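Local coordinates for TetR family Transcriptional regulator (Streptococcus agalactiae 2603V/R, PDB 3KKC), which probably binds DNA through an N-terminal helix-turn-helix domain, as a transcriptional regulator of the TetR family, at residues L67-G75 against Y83-F91. Numbering follows the deposited sequence.
Sequences LFHHLFKQG and YLVHILKHF. With NI (nickel (II) ion), chain E; IMD (imidazole), chain F.
A three-histidine nickel site bridges helices 57-71 and 80-93, with His-70 on the first and His-86 and His-90, one turn apart, on the second. Each ligand offers its NE2: the metal bonds to nickel measure 2.2 Å from His-70 NE2 and 2.3 Å from His-86 NE2, and His-90 NE2 binds likewise, while one atom from elsewhere in the structure adds a further ligand. With CG anti to the backbone N (chi1 -175°), His-70 reaches across to the metal, its ring turned 74° from that of His-86. The C2 atom of an imidazole, probably from the crystallisation liquor, lies over one face of the His-86 ring; its N1 makes a weak hydrogen bond to Gln-74 OE1. Beside the metal site, where segments 67-71 and 83-91 differ by 143° in N-to-C direction, the Leu-71 side chain fits as a knob into the hole formed by His-86, Ile-87, His-90 and Phe-91. Leu-71 CD2 lies over the His-90 ring face in a CH-pi contact, 4.1 Å from the centroid, and Leu-71 CD1 meets Ile-87 CG2 at 3.9 Å and also Phe-91 CE2. Further along, Ile-87 CD1 touches Phe-72 CE1 at 3.5 Å, and the Tyr-83 hydroxyl lies at the edge of the Phe-72 ring. Ile-98 of helix 98-103 touches both Leu-71 and Phe-91.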
loop_
_atom_site.group_PDB
_atom_site.type_symbol
_atom_site.label_atom_id
_atom_site.label_comp_id
_atom_site.label_asym_id
_atom_site.label_seq_id
_atom_site.Cartn_x
_atom_site.Cartn_y
_atom_site.Cartn_z
ATOM N N LEU A 67 -5.794 16.150 -14.215
ATOM C CA LEU A 67 -6.003 14.723 -14.400
ATOM C C LEU A 67 -7.328 14.242 -13.777
ATOM O O LEU A 67 -8.063 13.448 -14.378
ATOM C CB LEU A 67 -4.824 13.950 -13.818
ATOM C CG LEU A 67 -3.855 13.394 -14.851
ATOM C CD1 LEU A 67 -4.070 14.052 -16.212
ATOM C CD2 LEU A 67 -2.431 13.556 -14.383
ATOM N N PHE A 68 -7.634 14.744 -12.582
ATOM C CA PHE A 68 -8.852 14.349 -11.885
ATOM C C PHE A 68 -10.103 15.073 -12.407
ATOM O O PHE A 68 -11.221 14.552 -12.319
ATOM C CB PHE A 68 -8.668 14.484 -10.375
ATOM C CG PHE A 68 -7.603 13.560 -9.835
ATOM C CD1 PHE A 68 -7.364 12.333 -10.459
ATOM C CD2 PHE A 68 -6.839 13.910 -8.712
ATOM C CE1 PHE A 68 -6.385 11.469 -9.980
ATOM C CE2 PHE A 68 -5.848 13.062 -8.232
ATOM C CZ PHE A 68 -5.609 11.842 -8.848
ATOM N N HIS A 69 -9.929 16.264 -12.964
ATOM C CA HIS A 69 -11.075 16.904 -13.560
ATOM C C HIS A 69 -11.475 16.086 -14.773
ATOM O O HIS A 69 -12.654 15.830 -14.968
ATOM C CB HIS A 69 -10.784 18.344 -13.943
ATOM C CG HIS A 69 -11.972 19.083 -14.465
ATOM N ND1 HIS A 69 -12.666 20.003 -13.705
ATOM C CD2 HIS A 69 -12.569 19.071 -15.683
ATOM C CE1 HIS A 69 -13.646 20.517 -14.430
ATOM N NE2 HIS A 69 -13.610 19.968 -15.634
ATOM N N HIS A 70 -10.509 15.641 -15.575
ATOM C CA HIS A 70 -10.875 14.845 -16.744
ATOM C C HIS A 70 -11.424 13.444 -16.441
ATOM O O HIS A 70 -12.231 12.919 -17.208
ATOM C CB HIS A 70 -9.750 14.711 -17.768
ATOM C CG HIS A 70 -10.182 13.984 -19.010
ATOM N ND1 HIS A 70 -11.080 14.527 -19.911
ATOM C CD2 HIS A 70 -9.888 12.744 -19.475
ATOM C CE1 HIS A 70 -11.302 13.660 -20.884
ATOM N NE2 HIS A 70 -10.588 12.573 -20.651
ATOM N N LEU A 71 -10.969 12.825 -15.358
ATOM C CA LEU A 71 -11.430 11.480 -15.030
ATOM C C LEU A 71 -12.842 11.475 -14.451
ATOM O O LEU A 71 -13.689 10.719 -14.897
ATOM C CB LEU A 71 -10.469 10.801 -14.059
ATOM C CG LEU A 71 -9.178 10.287 -14.682
ATOM C CD1 LEU A 71 -8.478 9.331 -13.752
ATOM C CD2 LEU A 71 -9.524 9.596 -15.963
ATOM N N PHE A 72 -13.106 12.340 -13.481
ATOM C CA PHE A 72 -14.311 12.222 -12.662
ATOM C C PHE A 72 -15.253 13.383 -12.867
ATOM O O PHE A 72 -16.420 13.185 -13.173
ATOM C CB PHE A 72 -13.975 12.182 -11.162
ATOM C CG PHE A 72 -12.858 11.239 -10.789
ATOM C CD1 PHE A 72 -13.081 9.874 -10.685
ATOM C CD2 PHE A 72 -11.596 11.725 -10.493
ATOM C CE1 PHE A 72 -12.054 9.010 -10.314
ATOM C CE2 PHE A 72 -10.573 10.870 -10.123
ATOM C CZ PHE A 72 -10.804 9.515 -10.030
ATOM N N LYS A 73 -14.745 14.593 -12.651
ATOM C CA LYS A 73 -15.575 15.791 -12.611
ATOM C C LYS A 73 -16.241 16.042 -13.960
ATOM O O LYS A 73 -16.682 17.152 -14.272
ATOM C CB LYS A 73 -14.754 16.986 -12.120
ATOM C CG LYS A 73 -14.100 16.722 -10.755
ATOM C CD LYS A 73 -12.775 17.465 -10.610
ATOM C CE LYS A 73 -11.823 16.750 -9.651
ATOM N NZ LYS A 73 -10.423 17.292 -9.723
ATOM N N GLN A 74 -16.303 14.974 -14.750
ATOM C CA GLN A 74 -17.116 14.898 -15.955
ATOM C C GLN A 74 -18.617 14.823 -15.660
ATOM O O GLN A 74 -19.063 14.078 -14.774
ATOM C CB GLN A 74 -16.715 13.651 -16.742
ATOM C CG GLN A 74 -15.323 13.715 -17.306
ATOM C CD GLN A 74 -15.185 14.825 -18.318
ATOM O OE1 GLN A 74 -14.767 14.587 -19.446
ATOM N NE2 GLN A 74 -15.557 16.044 -17.928
ATOM N N GLY A 75 -19.394 15.595 -16.407
ATOM C CA GLY A 75 -20.830 15.396 -16.441
ATOM C C GLY A 75 -21.177 14.587 -17.680
ATOM O O GLY A 75 -22.291 14.653 -18.191
ATOM N N TYR A 83 -18.272 4.873 -17.208
ATOM C CA TYR A 83 -17.482 5.793 -16.407
ATOM C C TYR A 83 -16.237 5.117 -15.783
ATOM O O TYR A 83 -15.118 5.640 -15.837
ATOM C CB TYR A 83 -18.427 6.320 -15.336
ATOM C CG TYR A 83 -17.942 7.407 -14.412
ATOM C CD1 TYR A 83 -18.172 8.744 -14.704
ATOM C CD2 TYR A 83 -17.318 7.089 -13.198
ATOM C CE1 TYR A 83 -17.765 9.735 -13.827
ATOM C CE2 TYR A 83 -16.916 8.073 -12.305
ATOM C CZ TYR A 83 -17.131 9.395 -12.625
ATOM O OH TYR A 83 -16.724 10.379 -11.746
ATOM N N LEU A 84 -16.440 3.947 -15.199
ATOM C CA LEU A 84 -15.337 3.134 -14.706
ATOM C C LEU A 84 -14.404 2.787 -15.859
ATOM O O LEU A 84 -13.206 2.924 -15.740
ATOM C CB LEU A 84 -15.859 1.840 -14.037
ATOM C CG LEU A 84 -16.294 1.916 -12.569
ATOM C CD1 LEU A 84 -17.247 3.062 -12.361
ATOM C CD2 LEU A 84 -16.929 0.611 -12.086
ATOM N N VAL A 85 -14.952 2.309 -16.968
ATOM C CA VAL A 85 -14.112 1.921 -18.095
ATOM C C VAL A 85 -13.217 3.071 -18.600
ATOM O O VAL A 85 -12.037 2.857 -18.882
ATOM C CB VAL A 85 -14.943 1.350 -19.266
ATOM C CG1 VAL A 85 -14.193 1.524 -20.560
ATOM C CG2 VAL A 85 -15.260 -0.110 -19.027
ATOM N N HIS A 86 -13.774 4.281 -18.705
ATOM C CA HIS A 86 -13.019 5.450 -19.183
ATOM C C HIS A 86 -11.847 5.751 -18.241
ATOM O O HIS A 86 -10.735 6.053 -18.687
ATOM C CB HIS A 86 -13.941 6.664 -19.309
ATOM C CG HIS A 86 -13.226 7.972 -19.509
ATOM N ND1 HIS A 86 -13.229 8.977 -18.560
ATOM C CD2 HIS A 86 -12.508 8.450 -20.554
ATOM C CE1 HIS A 86 -12.541 10.011 -19.008
ATOM N NE2 HIS A 86 -12.088 9.713 -20.212
ATOM N N ILE A 87 -12.111 5.665 -16.937
ATOM C CA ILE A 87 -11.061 5.834 -15.949
ATOM C C ILE A 87 -9.956 4.812 -16.186
ATOM O O ILE A 87 -8.798 5.174 -16.373
ATOM C CB ILE A 87 -11.603 5.699 -14.520
ATOM C CG1 ILE A 87 -12.783 6.652 -14.329
ATOM C CG2 ILE A 87 -10.516 5.976 -13.521
ATOM C CD1 ILE A 87 -13.132 6.907 -12.911
ATOM N N LEU A 88 -10.317 3.537 -16.198
ATOM C CA LEU A 88 -9.348 2.486 -16.470
ATOM C C LEU A 88 -8.667 2.693 -17.826
ATOM O O LEU A 88 -7.512 2.312 -18.000
ATOM C CB LEU A 88 -10.009 1.101 -16.408
ATOM C CG LEU A 88 -10.108 0.342 -15.083
ATOM C CD1 LEU A 88 -9.765 1.211 -13.865
ATOM C CD2 LEU A 88 -11.501 -0.300 -14.927
ATOM N N LYS A 89 -9.381 3.280 -18.791
ATOM C CA LYS A 89 -8.820 3.469 -20.131
ATOM C C LYS A 89 -7.564 4.328 -20.029
ATOM O O LYS A 89 -6.524 3.999 -20.595
ATOM C CB LYS A 89 -9.839 4.112 -21.065
ATOM C CG LYS A 89 -9.517 3.958 -22.551
ATOM C CD LYS A 89 -10.771 4.138 -23.443
ATOM C CE LYS A 89 -11.306 5.573 -23.413
ATOM N NZ LYS A 89 -12.731 5.730 -23.875
ATOM N N HIS A 90 -7.664 5.421 -19.277
ATOM C CA HIS A 90 -6.535 6.318 -19.065
ATOM C C HIS A 90 -5.343 5.672 -18.399
ATOM O O HIS A 90 -4.200 5.992 -18.706
ATOM C CB HIS A 90 -6.969 7.537 -18.275
ATOM C CG HIS A 90 -7.619 8.575 -19.123
ATOM N ND1 HIS A 90 -7.065 9.817 -19.334
ATOM C CD2 HIS A 90 -8.753 8.535 -19.858
ATOM C CE1 HIS A 90 -7.846 10.513 -20.138
ATOM N NE2 HIS A 90 -8.870 9.754 -20.480
ATOM N N PHE A 91 -5.597 4.752 -17.486
ATOM C CA PHE A 91 -4.493 4.134 -16.789
ATOM C C PHE A 91 -3.690 3.219 -17.715
ATOM O O PHE A 91 -2.456 3.194 -17.638
ATOM C CB PHE A 91 -4.946 3.470 -15.466
ATOM C CG PHE A 91 -5.089 4.456 -14.312
ATOM C CD1 PHE A 91 -3.991 4.803 -13.532
ATOM C CD2 PHE A 91 -6.313 5.051 -14.025
ATOM C CE1 PHE A 91 -4.107 5.726 -12.480
ATOM C CE2 PHE A 91 -6.447 5.959 -12.965
ATOM C CZ PHE A 91 -5.334 6.304 -12.196
HETATM NI NI NI E . -10.517 10.592 -21.583
HETATM N N1 IMD F . -14.531 12.766 -21.782
HETATM C C2 IMD F . -14.181 11.462 -21.777
HETATM N N3 IMD F . -13.258 11.258 -22.744
HETATM C C4 IMD F . -13.022 12.432 -23.367
HETATM C C5 IMD F . -13.827 13.386 -22.757
#